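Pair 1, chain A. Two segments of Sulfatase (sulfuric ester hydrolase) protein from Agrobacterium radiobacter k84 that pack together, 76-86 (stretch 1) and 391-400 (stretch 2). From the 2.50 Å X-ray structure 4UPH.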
# COMPACT_ATOMS: atom_id res chain seq x y z
N LEU A 76 -27.83 21.07 15.98
CA LEU A 76 -26.92 20.01 16.42
C LEU A 76 -25.53 20.60 16.63
O LEU A 76 -24.90 20.33 17.65
CB LEU A 76 -26.88 18.87 15.37
CG LEU A 76 -26.17 17.58 15.76
CD1 LEU A 76 -27.04 16.71 16.63
CD2 LEU A 76 -25.76 16.80 14.54
N ALA A 77 -25.09 21.44 15.69
CA ALA A 77 -23.80 22.15 15.72
C ALA A 77 -23.70 23.14 16.91
O ALA A 77 -22.63 23.22 17.51
CB ALA A 77 -23.55 22.85 14.39
N GLN A 78 -24.82 23.81 17.29
CA GLN A 78 -24.89 24.79 18.38
C GLN A 78 -24.44 24.19 19.70
O GLN A 78 -23.72 24.82 20.48
CB GLN A 78 -26.29 25.40 18.48
CG GLN A 78 -26.41 26.67 17.63
CD GLN A 78 -25.83 27.90 18.32
OE1 GLN A 78 -24.98 28.62 17.78
NE2 GLN A 78 -26.28 28.14 19.54
N ASP A 79 -24.81 22.93 19.89
CA ASP A 79 -24.44 22.12 21.04
C ASP A 79 -23.29 21.14 20.75
O ASP A 79 -22.90 20.38 21.65
CB ASP A 79 -25.67 21.34 21.52
CG ASP A 79 -26.15 21.73 22.90
OD1 ASP A 79 -25.53 22.63 23.51
OD2 ASP A 79 -27.20 21.22 23.31
N GLY A 80 -22.72 21.18 19.53
CA GLY A 80 -21.63 20.30 19.17
C GLY A 80 -20.47 20.98 18.48
O GLY A 80 -20.33 22.21 18.51
N VAL A 81 -19.64 20.15 17.86
CA VAL A 81 -18.48 20.57 17.10
C VAL A 81 -18.77 20.45 15.58
O VAL A 81 -19.16 19.37 15.09
CB VAL A 81 -17.21 19.82 17.52
CG1 VAL A 81 -15.98 20.43 16.86
CG2 VAL A 81 -17.06 19.81 19.04
N LEU A 82 -18.61 21.56 14.85
CA LEU A 82 -18.79 21.60 13.41
C LEU A 82 -17.41 21.64 12.78
O LEU A 82 -16.55 22.41 13.22
CB LEU A 82 -19.65 22.80 12.97
CG LEU A 82 -20.04 22.83 11.49
CD1 LEU A 82 -21.42 23.45 11.30
CD2 LEU A 82 -19.05 23.58 10.68
N PHE A 83 -17.18 20.80 11.76
CA PHE A 83 -15.91 20.68 11.06
C PHE A 83 -16.04 21.31 9.67
O PHE A 83 -16.80 20.82 8.82
CB PHE A 83 -15.44 19.21 11.04
CG PHE A 83 -15.16 18.64 12.43
CD1 PHE A 83 -16.21 18.18 13.24
CD2 PHE A 83 -13.86 18.53 12.92
CE1 PHE A 83 -15.95 17.63 14.51
CE2 PHE A 83 -13.60 18.00 14.20
CZ PHE A 83 -14.65 17.56 14.98
N THR A 84 -15.34 22.45 9.48
CA THR A 84 -15.42 23.33 8.30
C THR A 84 -14.57 22.91 7.11
O THR A 84 -14.86 23.35 5.99
CB THR A 84 -15.10 24.81 8.68
OG1 THR A 84 -13.73 24.93 9.04
CG2 THR A 84 -16.00 25.35 9.82
N ARG A 85 -13.52 22.10 7.34
CA ARG A 85 -12.60 21.61 6.29
C ARG A 85 -12.61 20.06 6.28
O ARG A 85 -11.56 19.42 6.38
CB ARG A 85 -11.19 22.17 6.53
CG ARG A 85 -11.05 23.72 6.54
CD ARG A 85 -11.04 24.38 5.17
NE ARG A 85 -12.39 24.75 4.73
CZ ARG A 85 -12.72 25.11 3.49
NH1 ARG A 85 -11.80 25.13 2.54
NH2 ARG A 85 -13.98 25.43 3.20
N HIS A 86 -13.82 19.45 6.17
CA HIS A 86 -14.01 18.00 6.18
C HIS A 86 -14.08 17.44 4.78
O HIS A 86 -14.94 17.84 4.00
CB HIS A 86 -15.23 17.55 7.01
CG HIS A 86 -15.26 16.07 7.31
ND1 HIS A 86 -14.26 15.46 8.09
CD2 HIS A 86 -16.17 15.13 6.97
CE1 HIS A 86 -14.59 14.18 8.16
NE2 HIS A 86 -15.74 13.94 7.51
N GLY A 391 -17.22 20.74 26.96
CA GLY A 391 -16.09 21.66 26.83
C GLY A 391 -15.77 22.14 25.43
O GLY A 391 -15.07 23.15 25.28
N GLY A 392 -16.26 21.42 24.41
CA GLY A 392 -16.09 21.76 23.01
C GLY A 392 -17.37 22.17 22.31
O GLY A 392 -17.33 22.48 21.12
N ALA A 393 -18.51 22.19 23.03
CA ALA A 393 -19.82 22.58 22.45
C ALA A 393 -19.82 24.02 21.87
O ALA A 393 -19.15 24.91 22.41
CB ALA A 393 -20.93 22.43 23.48
N GLY A 394 -20.54 24.21 20.76
CA GLY A 394 -20.62 25.49 20.05
C GLY A 394 -19.44 25.83 19.15
O GLY A 394 -19.51 26.78 18.36
N ARG A 395 -18.35 25.06 19.24
CA ARG A 395 -17.09 25.25 18.52
C ARG A 395 -17.14 24.84 17.04
O ARG A 395 -17.93 23.99 16.63
CB ARG A 395 -15.99 24.48 19.26
CG ARG A 395 -14.58 24.87 18.93
CD ARG A 395 -13.67 23.71 19.20
NE ARG A 395 -12.31 23.99 18.74
CZ ARG A 395 -11.29 23.17 18.96
NH1 ARG A 395 -11.47 22.05 19.63
NH2 ARG A 395 -10.08 23.48 18.52
N GLN A 396 -16.28 25.46 16.23
CA GLN A 396 -16.08 25.22 14.81
C GLN A 396 -14.59 24.94 14.60
O GLN A 396 -13.74 25.73 15.07
CB GLN A 396 -16.56 26.40 13.96
CG GLN A 396 -18.07 26.43 13.74
CD GLN A 396 -18.50 27.21 12.52
OE1 GLN A 396 -17.69 27.79 11.78
NE2 GLN A 396 -19.80 27.22 12.26
N VAL A 397 -14.28 23.80 13.95
CA VAL A 397 -12.90 23.36 13.69
C VAL A 397 -12.50 23.72 12.26
O VAL A 397 -13.24 23.46 11.32
CB VAL A 397 -12.69 21.86 14.06
CG1 VAL A 397 -11.31 21.36 13.63
CG2 VAL A 397 -12.90 21.64 15.55
N GLU A 398 -11.34 24.32 12.12
CA GLU A 398 -10.80 24.74 10.82
C GLU A 398 -9.57 23.90 10.39
O GLU A 398 -9.05 24.11 9.30
CB GLU A 398 -10.49 26.25 10.83
CG GLU A 398 -11.70 27.08 11.22
CD GLU A 398 -11.51 28.58 11.15
OE1 GLU A 398 -10.73 29.14 11.96
OE2 GLU A 398 -12.17 29.19 10.29
N ARG A 399 -9.11 22.94 11.22
CA ARG A 399 -8.04 22.03 10.75
C ARG A 399 -8.68 21.05 9.72
O ARG A 399 -9.91 20.84 9.76
CB ARG A 399 -7.39 21.21 11.91
CG ARG A 399 -6.88 22.05 13.08
CD ARG A 399 -5.73 22.99 12.71
NE ARG A 399 -4.62 22.26 12.11
CZ ARG A 399 -3.69 21.61 12.82
NH1 ARG A 399 -3.71 21.61 14.14
NH2 ARG A 399 -2.72 20.95 12.18
N PHE A 400 -7.84 20.43 8.83
CA PHE A 400 -8.30 19.46 7.81
C PHE A 400 -8.63 18.12 8.40
O PHE A 400 -7.78 17.47 9.01
CB PHE A 400 -7.31 19.31 6.63
CG PHE A 400 -7.16 20.57 5.80
CD1 PHE A 400 -8.08 20.89 4.82
CD2 PHE A 400 -6.08 21.44 6.01
CE1 PHE A 400 -7.93 22.05 4.04
CE2 PHE A 400 -5.93 22.60 5.24
CZ PHE A 400 -6.87 22.91 4.27
O HOH W 1 -20.55 24.23 16.19
O HOH W 2 -12.63 20.43 9.41

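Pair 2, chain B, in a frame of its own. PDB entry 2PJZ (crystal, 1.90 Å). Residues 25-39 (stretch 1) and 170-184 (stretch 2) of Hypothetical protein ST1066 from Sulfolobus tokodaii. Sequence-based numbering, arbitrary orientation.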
# COMPACT_ATOMS: atom_id res chain seq x y z
N ASN B 25 6.73 -8.83 10.96
CA ASN B 25 7.80 -9.41 10.14
C ASN B 25 7.35 -9.61 8.68
O ASN B 25 6.22 -10.07 8.43
CB ASN B 25 8.23 -10.74 10.71
CG ASN B 25 8.93 -10.60 12.03
OD1 ASN B 25 10.06 -10.13 12.11
ND2 ASN B 25 8.25 -11.04 13.10
N LEU B 26 8.18 -9.22 7.73
CA LEU B 26 7.83 -9.36 6.33
C LEU B 26 9.10 -9.31 5.47
O LEU B 26 9.95 -8.47 5.73
CB LEU B 26 6.89 -8.21 5.89
CG LEU B 26 6.49 -8.13 4.41
CD1 LEU B 26 5.57 -9.28 4.07
CD2 LEU B 26 5.82 -6.80 4.08
N GLU B 27 9.19 -10.13 4.42
CA GLU B 27 10.27 -9.95 3.43
C GLU B 27 9.60 -9.93 2.08
O GLU B 27 8.73 -10.79 1.79
CB GLU B 27 11.38 -11.05 3.51
CG GLU B 27 12.10 -10.99 4.84
CD GLU B 27 13.41 -11.72 4.97
OE1 GLU B 27 13.71 -12.57 4.10
OE2 GLU B 27 14.14 -11.42 5.97
N VAL B 28 9.94 -8.92 1.29
CA VAL B 28 9.39 -8.75 -0.05
C VAL B 28 10.55 -8.63 -1.02
O VAL B 28 11.43 -7.79 -0.83
CB VAL B 28 8.55 -7.47 -0.15
CG1 VAL B 28 8.01 -7.30 -1.57
CG2 VAL B 28 7.37 -7.54 0.81
N ASN B 29 10.55 -9.44 -2.07
CA ASN B 29 11.56 -9.22 -3.11
C ASN B 29 11.02 -9.51 -4.49
O ASN B 29 10.35 -10.53 -4.68
CB ASN B 29 12.82 -10.05 -2.85
CG ASN B 29 12.58 -11.53 -2.93
OD1 ASN B 29 12.10 -12.13 -1.98
ND2 ASN B 29 12.98 -12.14 -4.06
N GLY B 30 11.31 -8.61 -5.42
CA GLY B 30 11.13 -8.88 -6.85
C GLY B 30 9.68 -8.82 -7.31
O GLY B 30 9.37 -9.19 -8.46
N GLU B 31 8.79 -8.31 -6.45
CA GLU B 31 7.34 -8.33 -6.76
C GLU B 31 6.68 -7.27 -5.87
O GLU B 31 7.25 -6.89 -4.85
CB GLU B 31 6.72 -9.71 -6.45
CG GLU B 31 6.70 -10.10 -4.96
CD GLU B 31 6.21 -11.52 -4.72
OE1 GLU B 31 5.19 -11.91 -5.33
OE2 GLU B 31 6.84 -12.24 -3.93
N LYS B 32 5.49 -6.81 -6.26
CA LYS B 32 4.63 -5.99 -5.37
C LYS B 32 3.73 -6.89 -4.56
O LYS B 32 3.20 -7.86 -5.07
CB LYS B 32 3.74 -5.07 -6.19
CG LYS B 32 4.46 -3.88 -6.79
CD LYS B 32 3.51 -3.09 -7.73
CE LYS B 32 3.97 -3.15 -9.19
NZ LYS B 32 3.53 -4.37 -10.04
N VAL B 33 3.57 -6.60 -3.27
CA VAL B 33 2.57 -7.34 -2.50
C VAL B 33 1.55 -6.32 -2.00
O VAL B 33 1.86 -5.11 -1.89
CB VAL B 33 3.17 -8.18 -1.36
CG1 VAL B 33 4.21 -9.19 -1.91
CG2 VAL B 33 3.78 -7.28 -0.23
N ILE B 34 0.35 -6.79 -1.71
CA ILE B 34 -0.70 -5.91 -1.22
C ILE B 34 -0.96 -6.20 0.24
O ILE B 34 -1.04 -7.36 0.65
CB ILE B 34 -2.01 -6.09 -2.05
CG1 ILE B 34 -1.76 -5.73 -3.51
CG2 ILE B 34 -3.17 -5.23 -1.45
CD1 ILE B 34 -2.85 -6.24 -4.45
N ILE B 35 -1.05 -5.16 1.06
CA ILE B 35 -1.36 -5.39 2.45
C ILE B 35 -2.77 -4.86 2.60
O ILE B 35 -3.02 -3.69 2.27
CB ILE B 35 -0.40 -4.62 3.40
CG1 ILE B 35 1.02 -5.21 3.29
CG2 ILE B 35 -0.92 -4.67 4.85
CD1 ILE B 35 2.05 -4.49 4.23
N LEU B 36 -3.68 -5.74 3.06
CA LEU B 36 -5.10 -5.41 3.18
C LEU B 36 -5.41 -5.25 4.63
O LEU B 36 -5.03 -6.07 5.44
CB LEU B 36 -6.00 -6.55 2.65
CG LEU B 36 -5.91 -6.89 1.18
CD1 LEU B 36 -6.72 -8.18 0.90
CD2 LEU B 36 -6.42 -5.68 0.34
N GLY B 37 -6.06 -4.16 5.00
CA GLY B 37 -6.39 -4.04 6.42
C GLY B 37 -7.47 -3.00 6.52
O GLY B 37 -7.51 -2.09 5.71
N PRO B 38 -8.33 -3.12 7.55
CA PRO B 38 -9.33 -2.09 7.82
C PRO B 38 -8.72 -0.74 8.09
O PRO B 38 -7.53 -0.64 8.48
CB PRO B 38 -10.08 -2.62 9.06
CG PRO B 38 -9.27 -3.70 9.61
CD PRO B 38 -8.43 -4.26 8.49
N ASN B 39 -9.52 0.30 7.91
CA ASN B 39 -9.12 1.62 8.31
C ASN B 39 -8.74 1.52 9.78
O ASN B 39 -9.36 0.77 10.55
CB ASN B 39 -10.23 2.67 8.03
CG ASN B 39 -10.15 3.24 6.61
OD1 ASN B 39 -9.08 3.25 5.99
ND2 ASN B 39 -11.28 3.72 6.10
N TYR B 170 -0.42 1.75 -14.82
CA TYR B 170 0.94 2.28 -14.52
C TYR B 170 1.58 1.62 -13.29
O TYR B 170 2.79 1.41 -13.25
CB TYR B 170 0.88 3.79 -14.35
CG TYR B 170 0.73 4.52 -15.66
CD1 TYR B 170 1.70 4.41 -16.65
CD2 TYR B 170 -0.37 5.34 -15.89
CE1 TYR B 170 1.57 5.09 -17.85
CE2 TYR B 170 -0.51 6.02 -17.10
CZ TYR B 170 0.46 5.89 -18.07
OH TYR B 170 0.31 6.57 -19.25
N ILE B 171 0.75 1.36 -12.28
CA ILE B 171 1.18 0.66 -11.06
C ILE B 171 1.74 -0.70 -11.45
O ILE B 171 2.76 -1.14 -10.92
CB ILE B 171 -0.00 0.56 -10.03
CG1 ILE B 171 -0.28 1.95 -9.44
CG2 ILE B 171 0.27 -0.49 -8.92
CD1 ILE B 171 -1.54 2.08 -8.59
N LYS B 172 1.09 -1.37 -12.40
CA LYS B 172 1.52 -2.70 -12.79
C LYS B 172 2.77 -2.68 -13.66
O LYS B 172 3.60 -3.60 -13.59
CB LYS B 172 0.35 -3.49 -13.39
CG LYS B 172 -0.79 -3.70 -12.34
CD LYS B 172 -2.14 -4.13 -12.97
CE LYS B 172 -2.18 -5.60 -13.33
NZ LYS B 172 -3.59 -5.93 -13.80
N GLU B 173 2.93 -1.61 -14.44
CA GLU B 173 4.07 -1.48 -15.36
C GLU B 173 5.35 -0.98 -14.70
O GLU B 173 6.45 -1.43 -15.05
CB GLU B 173 3.70 -0.58 -16.54
CG GLU B 173 4.90 -0.24 -17.43
CD GLU B 173 4.52 0.49 -18.69
OE1 GLU B 173 3.39 1.06 -18.72
OE2 GLU B 173 5.35 0.48 -19.64
N TYR B 174 5.21 -0.07 -13.73
CA TYR B 174 6.36 0.55 -13.08
C TYR B 174 6.54 0.11 -11.61
O TYR B 174 5.60 -0.39 -10.95
CB TYR B 174 6.26 2.08 -13.23
CG TYR B 174 6.34 2.52 -14.67
CD1 TYR B 174 7.57 2.55 -15.33
CD2 TYR B 174 5.19 2.86 -15.39
CE1 TYR B 174 7.66 2.93 -16.67
CE2 TYR B 174 5.27 3.25 -16.75
CZ TYR B 174 6.51 3.28 -17.37
OH TYR B 174 6.64 3.66 -18.70
N GLY B 175 7.76 0.26 -11.09
CA GLY B 175 8.12 -0.27 -9.76
C GLY B 175 7.92 -1.78 -9.59
O GLY B 175 6.96 -2.22 -8.99
N LYS B 176 8.86 -2.60 -10.05
CA LYS B 176 8.66 -4.03 -9.96
C LYS B 176 8.43 -4.56 -8.56
O LYS B 176 7.63 -5.48 -8.39
CB LYS B 176 9.80 -4.80 -10.62
CG LYS B 176 9.57 -6.33 -10.61
CD LYS B 176 10.62 -7.10 -11.41
CE LYS B 176 11.84 -7.40 -10.57
NZ LYS B 176 12.78 -8.18 -11.44
N GLU B 177 9.13 -4.00 -7.56
CA GLU B 177 9.03 -4.53 -6.20
C GLU B 177 8.36 -3.47 -5.32
O GLU B 177 8.54 -2.26 -5.55
CB GLU B 177 10.43 -4.80 -5.64
CG GLU B 177 10.54 -5.21 -4.16
CD GLU B 177 11.99 -5.48 -3.79
OE1 GLU B 177 12.63 -6.34 -4.47
OE2 GLU B 177 12.49 -4.85 -2.83
N GLY B 178 7.62 -3.91 -4.32
CA GLY B 178 7.15 -2.94 -3.33
C GLY B 178 5.91 -3.39 -2.62
O GLY B 178 5.57 -4.59 -2.59
N ILE B 179 5.24 -2.42 -2.01
CA ILE B 179 4.12 -2.73 -1.12
C ILE B 179 3.05 -1.74 -1.47
O ILE B 179 3.31 -0.54 -1.58
CB ILE B 179 4.52 -2.60 0.38
CG1 ILE B 179 5.48 -3.73 0.79
CG2 ILE B 179 3.24 -2.65 1.31
CD1 ILE B 179 6.17 -3.44 2.15
N LEU B 180 1.83 -2.24 -1.67
CA LEU B 180 0.68 -1.39 -1.93
C LEU B 180 -0.26 -1.63 -0.77
O LEU B 180 -0.60 -2.76 -0.51
CB LEU B 180 -0.01 -1.83 -3.24
CG LEU B 180 -1.17 -0.96 -3.77
CD1 LEU B 180 -1.38 -1.21 -5.28
CD2 LEU B 180 -2.49 -1.22 -3.00
N VAL B 181 -0.70 -0.58 -0.08
CA VAL B 181 -1.64 -0.78 1.01
C VAL B 181 -3.02 -0.23 0.69
O VAL B 181 -3.14 0.84 0.11
CB VAL B 181 -1.13 -0.23 2.40
CG1 VAL B 181 0.32 -0.67 2.68
CG2 VAL B 181 -1.25 1.27 2.48
N THR B 182 -4.06 -0.96 1.10
CA THR B 182 -5.44 -0.55 0.82
C THR B 182 -6.46 -1.22 1.71
O THR B 182 -6.24 -2.35 2.19
CB THR B 182 -5.83 -0.81 -0.67
OG1 THR B 182 -7.12 -0.21 -0.94
CG2 THR B 182 -5.87 -2.32 -0.97
N HIS B 183 -7.58 -0.52 1.94
CA HIS B 183 -8.71 -1.10 2.65
C HIS B 183 -9.83 -1.50 1.65
O HIS B 183 -10.83 -2.12 2.03
CB HIS B 183 -9.25 -0.12 3.71
CG HIS B 183 -9.96 1.07 3.13
ND1 HIS B 183 -11.33 1.09 2.92
CD2 HIS B 183 -9.51 2.28 2.71
CE1 HIS B 183 -11.68 2.25 2.40
NE2 HIS B 183 -10.60 2.99 2.26
N GLU B 184 -9.64 -1.11 0.39
CA GLU B 184 -10.64 -1.26 -0.67
C GLU B 184 -10.59 -2.59 -1.41
O GLU B 184 -9.61 -2.92 -2.06
CB GLU B 184 -10.49 -0.12 -1.68
CG GLU B 184 -10.41 1.21 -0.99
CD GLU B 184 -10.59 2.35 -1.94
OE1 GLU B 184 -9.72 2.54 -2.80
OE2 GLU B 184 -11.61 3.07 -1.79

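Parallel strand pairing in pair 1 (chain A, 76-86 and 391-400) and pair 2 (chain B, 25-39 and 170-184). In each pair two strands far apart in sequence run side by side in the same direction, their axes 4.7 Å apart at -30° in pair 1 and 4.6 Å apart at -20° in pair 2; 14 central residues superpose with an RMSD of 0.9 Å.

The shared core is a backbone ladder. In pair 1, Leu A82 N donates to Arg A395 O (3.1 Å), Val A397 N to Leu A82 O (2.8 Å), and Thr A84 N to Val A397 O (3.0 Å). The matched rungs of pair 2 run from Val B33 N to Gly B178 O (2.9 Å), Leu B180 N to Val B33 O (2.9 Å) and Ile B35 N to Leu B180 O (2.9 Å). Pair 2 continues with Thr B182 N to Ile B35 O (3.1 Å), whereas the chain of pair 1 turns a corner at Thr A84 and Arg A85.

Phe A83 matches Ile B34, and Val A397 matches Leu B180. On this face the ring atom Phe A83 CD2 lies 3.7 Å from Val A397 CB; in pair 2, Ile B34 CG1 approaches Leu B180 CB at 4.3 Å, so an aromatic ring on a valine in pair 1 is matched by isoleucine on leucine in pair 2. Val A81, matching Lys B32, joins the same cluster, its CG1 3.6 Å from Val A397 CG2. Lys B32 instead runs along the start of the other stretch, its CE 2.9 Å from Ile B171 O and 3.1 Å from Gly B175 O.

On the other face Leu A82 matches Val B33, and Gln A396 matches Ile B179. Leu A82 CB meets the aliphatic part of the glutamine at Gln A396 CG (4.0 Å), while Val B33 CG2 meets Ile B179 CG1 (4.1 Å). Thr A84, whose CA-to-CB bond points toward the other stretch, matches Ile B35, which lies on the face of Val B33 and Ile B179: Thr A84 OG1 donates a second hydrogen bond to Val A397 O (2.8 Å), where Ile B35 packs CD1 against Ile B179 CG2 (3.7 Å). Arg A85 matches Leu B36; Arg A85 CG lies 3.4 Å from Glu A398 O while the end of the side chain leads away, whereas Leu B36 CD2 reaches Thr B182 CG2 at 3.6 Å.

The entry to the ladder differs most. In pair 1 a type II turn from Gly A392 to Arg A395 carries Gly A394, whose phi of 79° favours glycine; its N makes a weak hydrogen bond to Gly A80 O (3.0 Å). The matching Glu B177 uses its side chain, with OE1 accepting from Gly B30 N (2.8 Å), and the next residue supplies the backbone link, Gly B178 N to Glu B31 O (3.0 Å).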